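Long-range contacts in uncharacterized protein A6V7T0 (Pseudomonas aeruginosa, PDB 3K12), which is of unknown function but belongs to the YjgF-like family of small alpha/beta proteins and assembles as a trimer: residues D[71-76]-D[92-97]; D[55-60]-D[83-88]; D[29-34]-D[101-106]. One frame throughout, in Å; residues are numbered along the deposited sequence.

Contact 1 (D[71-76]-D[92-97])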
ATOM      1  N   GLU D  71     -14.166  15.589   6.299  1.00 22.66           N
ATOM      2  CA  GLU D  71     -15.354  15.571   7.151  1.00 24.04           C
ATOM      3  C   GLU D  71     -15.986  14.181   7.277  1.00 23.35           C
ATOM      4  O   GLU D  71     -16.860  13.973   8.121  1.00 24.66           O
ATOM      5  CB  GLU D  71     -16.401  16.603   6.704  1.00 25.19           C
ATOM      6  CG  GLU D  71     -17.001  16.401   5.335  1.00 28.63           C
ATOM      7  CD  GLU D  71     -16.238  17.084   4.202  1.00 32.67           C
ATOM      8  OE1 GLU D  71     -15.035  17.446   4.351  1.00 31.93           O
ATOM      9  OE2 GLU D  71     -16.867  17.235   3.126  1.00 35.94           O
ATOM     10  N   ASP D  72     -15.540  13.236   6.435  1.00 22.48           N
ATOM     11  CA  ASP D  72     -16.036  11.858   6.470  1.00 20.92           C
ATOM     12  C   ASP D  72     -15.217  10.914   7.355  1.00 20.07           C
ATOM     13  O   ASP D  72     -15.555   9.730   7.508  1.00 18.40           O
ATOM     14  CB  ASP D  72     -16.073  11.300   5.042  1.00 20.74           C
ATOM     15  CG  ASP D  72     -17.283  11.781   4.249  1.00 22.42           C
ATOM     16  OD1 ASP D  72     -18.220  12.363   4.858  1.00 23.35           O
ATOM     17  OD2 ASP D  72     -17.309  11.565   3.021  1.00 21.61           O
ATOM     18  N   TYR D  73     -14.145  11.423   7.943  1.00 18.67           N
ATOM     19  CA  TYR D  73     -13.244  10.579   8.716  1.00 18.74           C
ATOM     20  C   TYR D  73     -13.943   9.912   9.916  1.00 18.11           C
ATOM     21  O   TYR D  73     -13.816   8.691  10.151  1.00 17.71           O
ATOM     22  CB  TYR D  73     -12.015  11.395   9.141  1.00 18.77           C
ATOM     23  CG  TYR D  73     -10.967  10.633   9.915  1.00 18.62           C
ATOM     24  CD1 TYR D  73     -10.204   9.620   9.310  1.00 20.01           C
ATOM     25  CD2 TYR D  73     -10.683  10.977  11.251  1.00 20.60           C
ATOM     26  CE1 TYR D  73      -9.212   8.935  10.028  1.00 21.75           C
ATOM     27  CE2 TYR D  73      -9.715  10.305  11.964  1.00 21.49           C
ATOM     28  CZ  TYR D  73      -8.968   9.297  11.352  1.00 22.06           C
ATOM     29  OH  TYR D  73      -8.009   8.657  12.103  1.00 23.74           O
ATOM     30  N   ALA D  74     -14.703  10.696  10.682  1.00 17.95           N
ATOM     31  CA  ALA D  74     -15.416  10.124  11.819  1.00 18.09           C
ATOM     32  C   ALA D  74     -16.407   9.030  11.421  1.00 16.53           C
ATOM     33  O   ALA D  74     -16.502   8.005  12.110  1.00 17.40           O
ATOM     34  CB  ALA D  74     -16.113  11.233  12.611  1.00 19.30           C
ATOM     35  N   GLY D  75     -17.127   9.221  10.312  1.00 17.80           N
ATOM     36  CA  GLY D  75     -18.082   8.216   9.809  1.00 17.34           C
ATOM     37  C   GLY D  75     -17.412   6.931   9.358  1.00 16.90           C
ATOM     38  O   GLY D  75     -17.901   5.828   9.642  1.00 17.68           O
ATOM     39  N   LEU D  76     -16.279   7.074   8.672  1.00 16.17           N
ATOM     40  CA  LEU D  76     -15.481   5.912   8.303  1.00 15.53           C
ATOM     41  C   LEU D  76     -15.138   5.114   9.546  1.00 14.85           C
ATOM     42  O   LEU D  76     -15.315   3.889   9.608  1.00 14.41           O
ATOM     43  CB  LEU D  76     -14.180   6.394   7.629  1.00 15.00           C
ATOM     44  CG  LEU D  76     -13.022   5.381   7.586  1.00 15.11           C
ATOM     45  CD1 LEU D  76     -13.324   4.343   6.544  1.00 16.64           C
ATOM     46  CD2 LEU D  76     -11.676   6.067   7.294  1.00 16.35           C
ATOM     47  N   ARG D  92      -3.812  -0.537   9.482  1.00 10.72           N
ATOM     48  CA  ARG D  92      -4.402   0.371   8.515  1.00 10.77           C
ATOM     49  C   ARG D  92      -3.560   1.623   8.370  1.00 11.12           C
ATOM     50  O   ARG D  92      -2.788   1.977   9.257  1.00 11.69           O
ATOM     51  CB  ARG D  92      -5.873   0.679   8.830  1.00 12.74           C
ATOM     52  CG  ARG D  92      -6.183   0.978  10.278  1.00 14.50           C
ATOM     53  CD  ARG D  92      -7.590   1.549  10.448  1.00 14.64           C
ATOM     54  NE  ARG D  92      -7.659   2.991  10.244  1.00 15.91           N
ATOM     55  CZ  ARG D  92      -8.795   3.681  10.313  1.00 16.54           C
ATOM     56  NH1 ARG D  92      -9.948   3.046  10.549  1.00 16.87           N
ATOM     57  NH2 ARG D  92      -8.794   4.994  10.106  1.00 17.69           N
ATOM     58  N   ALA D  93      -3.738   2.291   7.259  1.00 11.20           N
ATOM     59  CA  ALA D  93      -3.140   3.611   7.050  1.00 10.66           C
ATOM     60  C   ALA D  93      -4.106   4.415   6.211  1.00 11.81           C
ATOM     61  O   ALA D  93      -4.464   3.997   5.104  1.00 12.28           O
ATOM     62  CB  ALA D  93      -1.781   3.503   6.379  1.00 12.03           C
ATOM     63  N   CYS D  94      -4.544   5.546   6.739  1.00 12.24           N
ATOM     64  CA  CYS D  94      -5.587   6.338   6.099  1.00 13.64           C
ATOM     65  C   CYS D  94      -5.033   7.697   5.794  1.00 14.37           C
ATOM     66  O   CYS D  94      -4.415   8.308   6.665  1.00 16.41           O
ATOM     67  CB  CYS D  94      -6.766   6.491   7.061  1.00 14.11           C
ATOM     68  SG  CYS D  94      -8.153   7.530   6.402  1.00 17.16           S
ATOM     69  N   SER D  95      -5.247   8.155   4.568  1.00 14.19           N
ATOM     70  CA  SER D  95      -4.896   9.527   4.182  1.00 15.28           C
ATOM     71  C   SER D  95      -5.941  10.073   3.200  1.00 15.73           C
ATOM     72  O   SER D  95      -6.808   9.327   2.720  1.00 15.35           O
ATOM     73  CB  SER D  95      -3.476   9.553   3.602  1.00 16.31           C
ATOM     74  OG  SER D  95      -3.428   8.864   2.350  1.00 18.71           O
ATOM     75  N   LEU D  96      -5.893  11.362   2.911  1.00 16.70           N
ATOM     76  CA  LEU D  96      -6.881  11.949   2.019  1.00 19.00           C
ATOM     77  C   LEU D  96      -6.350  11.810   0.604  1.00 19.64           C
ATOM     78  O   LEU D  96      -5.135  11.953   0.357  1.00 22.39           O
ATOM     79  CB  LEU D  96      -7.126  13.415   2.389  1.00 19.05           C
ATOM     80  CG  LEU D  96      -7.776  13.633   3.764  1.00 20.80           C
ATOM     81  CD1 LEU D  96      -7.913  15.125   4.103  1.00 25.83           C
ATOM     82  CD2 LEU D  96      -9.144  12.995   3.899  1.00 23.96           C
ATOM     83  N   ALA D  97      -7.235  11.461  -0.323  1.00 18.99           N
ATOM     84  CA  ALA D  97      -6.830  11.267  -1.709  1.00 19.71           C
ATOM     85  C   ALA D  97      -7.950  11.686  -2.640  1.00 19.82           C
ATOM     86  O   ALA D  97      -9.121  11.606  -2.276  1.00 21.20           O
ATOM     87  CB  ALA D  97      -6.440   9.815  -1.960  1.00 20.22           C
TER
HETATM   88  O   HOH W   1      -6.755   6.883  10.513  1.00 28.44           O

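Contact 2 (D[55-60]-D[83-88])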
ATOM      1  N   SER D  55     -11.017 -17.389   3.821  1.00 17.34           N
ATOM      2  CA  SER D  55     -10.545 -16.385   4.774  1.00 16.87           C
ATOM      3  C   SER D  55     -11.767 -15.731   5.422  1.00 15.72           C
ATOM      4  O   SER D  55     -12.917 -16.143   5.180  1.00 16.31           O
ATOM      5  CB  SER D  55      -9.669 -15.344   4.071  1.00 16.99           C
ATOM      6  OG  SER D  55      -9.096 -14.388   4.974  1.00 16.15           O
ATOM      7  N   ASP D  56     -11.530 -14.699   6.232  1.00 15.73           N
ATOM      8  CA  ASP D  56     -12.628 -14.058   6.960  1.00 15.03           C
ATOM      9  C   ASP D  56     -12.131 -12.730   7.523  1.00 14.73           C
ATOM     10  O   ASP D  56     -10.929 -12.427   7.458  1.00 14.12           O
ATOM     11  CB  ASP D  56     -13.210 -14.965   8.064  1.00 15.11           C
ATOM     12  CG  ASP D  56     -12.201 -15.311   9.128  1.00 16.20           C
ATOM     13  OD1 ASP D  56     -11.865 -14.407   9.932  1.00 17.85           O
ATOM     14  OD2 ASP D  56     -11.741 -16.474   9.196  1.00 20.66           O
ATOM     15  N   ARG D  57     -13.031 -11.928   8.076  1.00 13.40           N
ATOM     16  CA  ARG D  57     -12.678 -10.574   8.495  1.00 13.96           C
ATOM     17  C   ARG D  57     -11.763 -10.513   9.702  1.00 13.66           C
ATOM     18  O   ARG D  57     -11.293  -9.416  10.026  1.00 15.36           O
ATOM     19  CB  ARG D  57     -13.920  -9.708   8.744  1.00 14.82           C
ATOM     20  CG  ARG D  57     -14.703 -10.086  10.003  1.00 12.84           C
ATOM     21  CD  ARG D  57     -15.828  -9.084  10.193  1.00 12.79           C
ATOM     22  NE  ARG D  57     -16.874  -9.342   9.218  1.00 11.46           N
ATOM     23  CZ  ARG D  57     -18.098  -8.819   9.299  1.00 11.10           C
ATOM     24  NH1 ARG D  57     -18.387  -7.970  10.272  1.00 12.32           N
ATOM     25  NH2 ARG D  57     -19.022  -9.156   8.402  1.00 12.58           N
ATOM     26  N   GLY D  58     -11.529 -11.653  10.342  1.00 13.98           N
ATOM     27  CA  GLY D  58     -10.569 -11.743  11.433  1.00 12.90           C
ATOM     28  C   GLY D  58      -9.167 -12.070  10.951  1.00 12.92           C
ATOM     29  O   GLY D  58      -8.282 -12.225  11.774  1.00 12.88           O
ATOM     30  N   GLN D  59      -8.965 -12.198   9.635  1.00 12.21           N
ATOM     31  CA  GLN D  59      -7.672 -12.616   9.087  1.00 12.67           C
ATOM     32  C   GLN D  59      -7.060 -11.532   8.195  1.00 11.68           C
ATOM     33  O   GLN D  59      -6.138 -11.829   7.401  1.00 13.32           O
ATOM     34  CB  GLN D  59      -7.837 -13.897   8.269  1.00 14.06           C
ATOM     35  CG  GLN D  59      -8.271 -15.112   9.107  1.00 15.78           C
ATOM     36  CD  GLN D  59      -8.085 -16.413   8.357  1.00 19.45           C
ATOM     37  OE1 GLN D  59      -9.005 -17.241   8.268  1.00 25.14           O
ATOM     38  NE2 GLN D  59      -6.901 -16.607   7.799  1.00 18.95           N
ATOM     39  N   VAL D  60      -7.543 -10.302   8.284  1.00 10.98           N
ATOM     40  CA  VAL D  60      -6.975  -9.260   7.429  1.00 10.67           C
ATOM     41  C   VAL D  60      -5.676  -8.756   8.061  1.00 11.54           C
ATOM     42  O   VAL D  60      -5.508  -8.717   9.287  1.00 11.64           O
ATOM     43  CB  VAL D  60      -7.988  -8.144   7.205  1.00 10.66           C
ATOM     44  CG1 VAL D  60      -7.501  -7.107   6.203  1.00 13.22           C
ATOM     45  CG2 VAL D  60      -9.315  -8.760   6.717  1.00 12.92           C
ATOM     46  N   TRP D  83     -17.135  -3.166  13.030  1.00 12.24           N
ATOM     47  CA  TRP D  83     -17.058  -4.237  12.045  1.00 12.53           C
ATOM     48  C   TRP D  83     -16.247  -5.458  12.463  1.00 11.68           C
ATOM     49  O   TRP D  83     -16.619  -6.589  12.190  1.00 12.26           O
ATOM     50  CB  TRP D  83     -16.476  -3.649  10.737  1.00 12.43           C
ATOM     51  CG  TRP D  83     -16.600  -4.607   9.580  1.00 13.44           C
ATOM     52  CD1 TRP D  83     -15.631  -5.421   9.094  1.00 13.32           C
ATOM     53  CD2 TRP D  83     -17.754  -4.818   8.772  1.00 14.67           C
ATOM     54  NE1 TRP D  83     -16.122  -6.165   8.031  1.00 13.58           N
ATOM     55  CE2 TRP D  83     -17.429  -5.814   7.816  1.00 13.29           C
ATOM     56  CE3 TRP D  83     -19.035  -4.269   8.764  1.00 14.12           C
ATOM     57  CZ2 TRP D  83     -18.344  -6.266   6.855  1.00 12.49           C
ATOM     58  CZ3 TRP D  83     -19.942  -4.716   7.788  1.00 15.25           C
ATOM     59  CH2 TRP D  83     -19.582  -5.685   6.858  1.00 15.81           C
ATOM     60  N   PHE D  84     -15.072  -5.213  13.046  1.00 12.39           N
ATOM     61  CA  PHE D  84     -14.113  -6.289  13.280  1.00 13.04           C
ATOM     62  C   PHE D  84     -14.194  -6.874  14.677  1.00 13.40           C
ATOM     63  O   PHE D  84     -14.512  -6.141  15.628  1.00 14.01           O
ATOM     64  CB  PHE D  84     -12.672  -5.781  13.036  1.00 12.97           C
ATOM     65  CG  PHE D  84     -12.396  -5.409  11.596  1.00 10.96           C
ATOM     66  CD1 PHE D  84     -12.085  -6.412  10.663  1.00 12.35           C
ATOM     67  CD2 PHE D  84     -12.420  -4.090  11.194  1.00 11.22           C
ATOM     68  CE1 PHE D  84     -11.824  -6.089   9.350  1.00 11.88           C
ATOM     69  CE2 PHE D  84     -12.156  -3.742   9.859  1.00 13.29           C
ATOM     70  CZ  PHE D  84     -11.852  -4.765   8.923  1.00 12.91           C
ATOM     71  N   PRO D  85     -13.940  -8.194  14.809  1.00 14.23           N
ATOM     72  CA  PRO D  85     -13.879  -8.806  16.145  1.00 15.00           C
ATOM     73  C   PRO D  85     -12.840  -8.103  17.021  1.00 16.06           C
ATOM     74  O   PRO D  85     -11.795  -7.643  16.527  1.00 15.43           O
ATOM     75  CB  PRO D  85     -13.534 -10.264  15.873  1.00 15.65           C
ATOM     76  CG  PRO D  85     -13.317 -10.385  14.387  1.00 17.19           C
ATOM     77  CD  PRO D  85     -13.698  -9.146  13.712  1.00 14.75           C
ATOM     78  N   GLU D  86     -13.099  -8.009  18.319  1.00 15.10           N
ATOM     79  CA  GLU D  86     -12.215  -7.286  19.232  1.00 16.31           C
ATOM     80  C   GLU D  86     -10.793  -7.820  19.135  1.00 15.98           C
ATOM     81  O   GLU D  86     -10.576  -9.014  19.217  1.00 16.98           O
ATOM     82  CB  GLU D  86     -12.711  -7.377  20.699  1.00 17.56           C
ATOM     83  CG  GLU D  86     -11.814  -6.513  21.625  1.00 20.83           C
ATOM     84  CD  GLU D  86     -12.122  -6.597  23.109  1.00 26.20           C
ATOM     85  OE1 GLU D  86     -12.895  -7.475  23.523  1.00 28.76           O
ATOM     86  OE2 GLU D  86     -11.555  -5.760  23.857  1.00 27.40           O
ATOM     87  N   GLY D  87      -9.858  -6.893  18.961  1.00 16.97           N
ATOM     88  CA  GLY D  87      -8.442  -7.213  18.953  1.00 17.37           C
ATOM     89  C   GLY D  87      -7.920  -7.777  17.641  1.00 17.32           C
ATOM     90  O   GLY D  87      -6.697  -7.959  17.511  1.00 19.30           O
ATOM     91  N   ARG D  88      -8.801  -8.024  16.664  1.00 16.19           N
ATOM     92  CA  ARG D  88      -8.398  -8.655  15.409  0.50 15.98           C
ATOM     93  C   ARG D  88      -8.516  -7.743  14.196  1.00 15.16           C
ATOM     94  O   ARG D  88      -8.357  -8.204  13.063  1.00 15.42           O
ATOM     95  CB  ARG D  88      -9.163  -9.960  15.157  0.50 16.11           C
ATOM     96  CG  ARG D  88      -8.761 -11.120  16.081  0.50 18.51           C
ATOM     97  CD  ARG D  88      -9.373 -12.440  15.597  0.50 20.51           C
ATOM     98  NE  ARG D  88     -10.742 -12.647  16.076  0.50 23.40           N
ATOM     99  CZ  ARG D  88     -11.601 -13.521  15.554  0.50 24.92           C
ATOM    100  NH1 ARG D  88     -12.827 -13.655  16.062  0.50 23.83           N
ATOM    101  NH2 ARG D  88     -11.242 -14.266  14.516  0.50 25.68           N
TER
HETATM  102  O   HOH W   2      -8.714  -8.825  10.480  1.00 13.43           O

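Contact 3 (D[29-34]-D[101-106])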
ATOM      1  N   ASP D  29     -20.279  -0.036  -4.732  1.00 22.96           N
ATOM      2  CA  ASP D  29     -21.110  -0.308  -5.917  1.00 25.67           C
ATOM      3  C   ASP D  29     -22.161   0.785  -6.140  1.00 25.98           C
ATOM      4  O   ASP D  29     -22.451   1.159  -7.281  1.00 26.42           O
ATOM      5  CB  ASP D  29     -21.824  -1.642  -5.758  1.00 26.23           C
ATOM      6  CG  ASP D  29     -20.984  -2.817  -6.219  1.00 31.08           C
ATOM      7  OD1 ASP D  29     -19.938  -2.600  -6.876  1.00 34.64           O
ATOM      8  OD2 ASP D  29     -21.379  -3.974  -5.929  1.00 36.41           O
ATOM      9  N   ASP D  30     -22.729   1.292  -5.053  1.00 26.76           N
ATOM     10  CA  ASP D  30     -23.671   2.400  -5.147  1.00 27.08           C
ATOM     11  C   ASP D  30     -23.106   3.589  -4.386  1.00 26.13           C
ATOM     12  O   ASP D  30     -23.298   3.674  -3.183  1.00 24.93           O
ATOM     13  CB  ASP D  30     -25.045   2.007  -4.585  1.00 28.09           C
ATOM     14  CG  ASP D  30     -25.990   3.206  -4.456  1.00 29.52           C
ATOM     15  OD1 ASP D  30     -25.680   4.293  -4.991  1.00 29.95           O
ATOM     16  OD2 ASP D  30     -27.036   3.043  -3.794  1.00 34.17           O
ATOM     17  N   PRO D  31     -22.421   4.506  -5.091  1.00 26.83           N
ATOM     18  CA  PRO D  31     -21.766   5.618  -4.405  1.00 27.16           C
ATOM     19  C   PRO D  31     -22.622   6.868  -4.174  1.00 28.16           C
ATOM     20  O   PRO D  31     -22.073   7.955  -4.002  1.00 28.51           O
ATOM     21  CB  PRO D  31     -20.592   5.947  -5.330  1.00 27.50           C
ATOM     22  CG  PRO D  31     -21.095   5.611  -6.697  1.00 27.49           C
ATOM     23  CD  PRO D  31     -22.163   4.547  -6.545  1.00 26.70           C
ATOM     24  N   SER D  32     -23.944   6.724  -4.157  1.00 29.02           N
ATOM     25  CA  SER D  32     -24.789   7.878  -3.832  1.00 29.86           C
ATOM     26  C   SER D  32     -24.946   8.064  -2.325  1.00 30.23           C
ATOM     27  O   SER D  32     -25.396   9.118  -1.881  1.00 31.90           O
ATOM     28  CB  SER D  32     -26.155   7.768  -4.510  1.00 30.07           C
ATOM     29  OG  SER D  32     -26.813   6.635  -4.010  1.00 28.85           O
ATOM     30  N   GLY D  33     -24.577   7.046  -1.550  1.00 30.12           N
ATOM     31  CA  GLY D  33     -24.704   7.079  -0.090  1.00 29.50           C
ATOM     32  C   GLY D  33     -23.593   7.854   0.603  1.00 28.57           C
ATOM     33  O   GLY D  33     -22.617   8.267  -0.038  1.00 28.94           O
ATOM     34  N   ASP D  34     -23.763   8.039   1.913  1.00 26.85           N
ATOM     35  CA  ASP D  34     -22.808   8.731   2.775  1.00 25.89           C
ATOM     36  C   ASP D  34     -21.604   7.837   3.074  1.00 24.08           C
ATOM     37  O   ASP D  34     -21.547   6.684   2.623  1.00 23.52           O
ATOM     38  CB  ASP D  34     -23.472   9.222   4.093  1.00 26.65           C
ATOM     39  CG  ASP D  34     -24.120   8.109   4.919  1.00 28.56           C
ATOM     40  OD1 ASP D  34     -23.706   6.935   4.888  1.00 27.35           O
ATOM     41  OD2 ASP D  34     -25.063   8.437   5.681  1.00 31.43           O
ATOM     42  N   ASP D 101     -13.476   8.492  -9.455  1.00 19.15           N
ATOM     43  CA  ASP D 101     -14.885   8.889  -9.566  1.00 20.30           C
ATOM     44  C   ASP D 101     -15.190   9.819  -8.400  1.00 20.51           C
ATOM     45  O   ASP D 101     -14.997   9.448  -7.244  1.00 19.34           O
ATOM     46  CB  ASP D 101     -15.780   7.655  -9.501  1.00 20.28           C
ATOM     47  CG  ASP D 101     -17.220   7.945  -9.869  1.00 22.65           C
ATOM     48  OD1 ASP D 101     -17.773   8.949  -9.391  1.00 22.71           O
ATOM     49  OD2 ASP D 101     -17.798   7.145 -10.622  1.00 26.11           O
ATOM     50  N   PRO D 102     -15.657  11.044  -8.684  1.00 21.44           N
ATOM     51  CA  PRO D 102     -15.888  12.023  -7.616  1.00 21.85           C
ATOM     52  C   PRO D 102     -16.981  11.606  -6.630  1.00 21.56           C
ATOM     53  O   PRO D 102     -17.071  12.180  -5.543  1.00 23.42           O
ATOM     54  CB  PRO D 102     -16.298  13.298  -8.385  1.00 22.21           C
ATOM     55  CG  PRO D 102     -15.679  13.106  -9.748  1.00 24.33           C
ATOM     56  CD  PRO D 102     -15.881  11.634 -10.018  1.00 21.69           C
ATOM     57  N   ARG D 103     -17.782  10.602  -6.987  1.00 20.84           N
ATOM     58  CA  ARG D 103     -18.837  10.109  -6.110  1.00 20.78           C
ATOM     59  C   ARG D 103     -18.303   9.192  -5.000  1.00 19.95           C
ATOM     60  O   ARG D 103     -18.971   8.998  -4.000  1.00 20.88           O
ATOM     61  CB  ARG D 103     -19.914   9.336  -6.882  1.00 21.17           C
ATOM     62  CG  ARG D 103     -20.767  10.168  -7.849  1.00 22.87           C
ATOM     63  CD  ARG D 103     -21.664   9.249  -8.720  1.00 25.09           C
ATOM     64  NE  ARG D 103     -20.877   8.246  -9.446  1.00 26.77           N
ATOM     65  CZ  ARG D 103     -21.343   7.103  -9.945  1.00 27.18           C
ATOM     66  NH1 ARG D 103     -22.628   6.767  -9.822  1.00 27.43           N
ATOM     67  NH2 ARG D 103     -20.508   6.281 -10.569  1.00 27.01           N
ATOM     68  N   TRP D 104     -17.115   8.613  -5.198  1.00 19.44           N
ATOM     69  CA  TRP D 104     -16.545   7.692  -4.226  1.00 18.90           C
ATOM     70  C   TRP D 104     -16.025   8.458  -3.022  1.00 18.26           C
ATOM     71  O   TRP D 104     -15.247   9.396  -3.188  1.00 19.92           O
ATOM     72  CB  TRP D 104     -15.359   6.970  -4.859  1.00 18.47           C
ATOM     73  CG  TRP D 104     -15.734   6.082  -6.018  1.00 18.41           C
ATOM     74  CD1 TRP D 104     -16.981   5.596  -6.329  1.00 19.86           C
ATOM     75  CD2 TRP D 104     -14.843   5.564  -7.001  1.00 19.55           C
ATOM     76  NE1 TRP D 104     -16.911   4.807  -7.460  1.00 19.35           N
ATOM     77  CE2 TRP D 104     -15.607   4.772  -7.889  1.00 18.65           C
ATOM     78  CE3 TRP D 104     -13.468   5.686  -7.219  1.00 19.35           C
ATOM     79  CZ2 TRP D 104     -15.034   4.109  -8.977  1.00 20.71           C
ATOM     80  CZ3 TRP D 104     -12.900   5.027  -8.315  1.00 19.19           C
ATOM     81  CH2 TRP D 104     -13.683   4.264  -9.175  1.00 19.80           C
ATOM     82  N   ARG D 105     -16.439   8.060  -1.820  1.00 17.73           N
ATOM     83  CA  ARG D 105     -16.010   8.769  -0.617  1.00 17.22           C
ATOM     84  C   ARG D 105     -14.810   8.058  -0.007  1.00 16.80           C
ATOM     85  O   ARG D 105     -14.101   8.645   0.817  1.00 17.01           O
ATOM     86  CB  ARG D 105     -17.149   8.854   0.420  1.00 17.68           C
ATOM     87  CG  ARG D 105     -18.297   9.768  -0.026  1.00 19.05           C
ATOM     88  CD  ARG D 105     -19.435   9.816   0.990  1.00 20.58           C
ATOM     89  NE  ARG D 105     -20.437  10.782   0.517  1.00 22.83           N
ATOM     90  CZ  ARG D 105     -20.366  12.101   0.677  1.00 24.24           C
ATOM     91  NH1 ARG D 105     -19.379  12.671   1.358  1.00 25.45           N
ATOM     92  NH2 ARG D 105     -21.319  12.875   0.158  1.00 26.30           N
ATOM     93  N   VAL D 106     -14.573   6.815  -0.421  1.00 15.85           N
ATOM     94  CA  VAL D 106     -13.498   6.030   0.174  1.00 15.58           C
ATOM     95  C   VAL D 106     -13.153   4.860  -0.744  1.00 15.20           C
ATOM     96  O   VAL D 106     -13.990   4.354  -1.498  1.00 14.33           O
ATOM     97  CB  VAL D 106     -13.870   5.525   1.604  1.00 15.38           C
ATOM     98  CG1 VAL D 106     -15.068   4.573   1.589  1.00 16.32           C
ATOM     99  CG2 VAL D 106     -12.645   4.912   2.313  1.00 18.11           C
TER

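Contact 1 (D[71-76]-D[92-97])
In the beta-alpha-beta unit formed by strand 60-67, helix 73-83 and strand 91-96, the first turn of the helix meets the last strand through four side chains: Tyr73 and Leu76 on the helix, Arg92 and Cys94 on the strand. The backbones stay well apart, Tyr73 CA and Cys94 CA being 9.1 Å from each other, and no direct hydrogen bond joins the segments. Cys94 SG, anti to its backbone N (chi1 178°) on a CB that points toward the helix, reaches both helical residues. It lies 3.9 Å from Leu76 CD2 and 4.0 Å from Tyr73 CE1, and it approaches the tyrosine at the ring edge, near the ring plane, in a sulfur-aromatic contact. Arg92 comes in beside it. Its NH2 is 4.0 Å from Tyr73 CE1, which sits in plane at the edge of the guanidinium, while the tyrosine ring stands almost perpendicular to that group, the planes 84° apart. Leu76 and Arg92 reach toward each other tip to tip, CD2 against NH2. A water completes the Tyr73-Arg92 pair: it lies 2.7 Å from Tyr73 OH, at the ring edge, and accepts from Arg92 NH2 at 2.8 Å. The guanidinium has a second hold through Asn77 OD1, also bonded to NH2, and makes a cation-pi contact with Trp80, so two further residues of the same helix help to fix it. Ile100 of a second subunit packs on Tyr73, and backbone hydrogen bonds run from Arg92 and Leu96 to that subunit. Leu76 also touches Ile65 of strand 60-67, the first strand of the unit. Such packing of the crossover helix against the sheet is characteristic of a beta-alpha-beta unit, here with its final strand at the subunit interface.

Contact 2 (D[55-60]-D[83-88])
Arg57 lays its guanidinium flat on the indole of Trp83, the planes only 4° apart, in a stacked cation-pi contact. CZ lies 3.8 Å from the centroid of the five-membered ring; NH1 lies over the middle of the indole, and NH2 above Trp83 CZ2 at its rim, 3.3 Å away. The same group is tied at its edge: NH1 donates to Trp83 O at 3.0 Å, with an N-H...O angle of 159°, meeting a carbonyl lone pair in the carbonyl plane. One residue thus offers Arg57 both a ring face and a backbone acceptor, which together restrict the tilt and the in-plane rotation of the guanidinium. The bend at chi3 (74°) puts NE above the indole near NE1, after CG has passed Pro85 CD at 4.0 Å. Asp47 of helix 35-52 forms a salt bridge with NH2, which ties the group to that helix as well. The contact joins two surface loops, one leading from helix 35-52 into strand 60-67 and the other from helix 73-83 into strand 91-96; these are connections at the ends of the two helices that pack on the sheet of this alpha/beta fold. Further along, Arg57 O lies in plane at the edge of the Phe84 ring, 3.2 Å from CD1. A water accepts from Val60 N at 2.9 Å and lies within hydrogen-bonding distance of Arg57 O and Arg88 O, linking the two loops. Behind this layer the loops are shaped by local turns. Asp56 OD1 accepts from Gly58 N at 2.8 Å with its anti lone pair, an Asx turn overlaid on the type I turn from Asp56 to Gln59, while a type II turn from Pro85 to Arg88 is closed by Arg88 N bonding to Pro85 O at 3.0 Å.

Contact 3 (D[29-34]-D[101-106])
Pro31 lies against Arg103 and Trp104 where two surface loops meet, the one before helix 35-52 and the one that leads into strand 106-113; each carries an Asx turn, made by Asp30 and Asp101. Followed outward, the Pro31 ring starts at CB, which points toward the other loop and sits 3.8 Å from Trp104 CD1, at the edge of the indole and near its plane. CG goes further, over the centre of one guanidinium face of Arg103 and 3.6 Å from CZ. CD is more distant, 4.0 Å from Arg103 NH1. The flat surface beneath the proline is held by Asp101, which Arg103 grips side-on with two nitrogens: NE bonds to OD1, and NH2 forms the salt bridge to OD2 at 2.8 Å. Asp101 OD1 also accepts from Arg103 N, so one carboxylate fixes both the turn and the guanidinium. At the other end of the contact Arg105, extended from CG to NE, runs its CD to 3.6 Å from Asp34 C. Its NH1 makes a salt bridge with Asp72, and Gln38 NE2 donates to Gly33 O and Arg103 O, linking both loops to helix 35-52. Arg105 NE adds a weak hydrogen bond to Gly33 O, 3.4 Å long and bent to 139°.

Of the three, contact 3 joins the segments furthest apart in sequence, and the other two fall within the chain between its segments, in the order 29-34, 55-60, 71-76, 83-88, 92-97, 101-106. Segments of contacts 1 and 2 alternate along the chain, and helix 73-83 runs from contact 1 to contact 2; their centres are about 19 Å apart. Contacts 1 and 3 lie closer, about 14 Å between centres, and touch through the salt bridge of Asp72 OD2 with Arg105 NH1 (2.9 Å). Contacts 2 and 3 are on opposite sides of the chain's centre, their centres about 24 Å apart. Contacts 1 and 2 both reach the second subunit, so they border the trimer interface, whereas contact 3 joins loops within one chain.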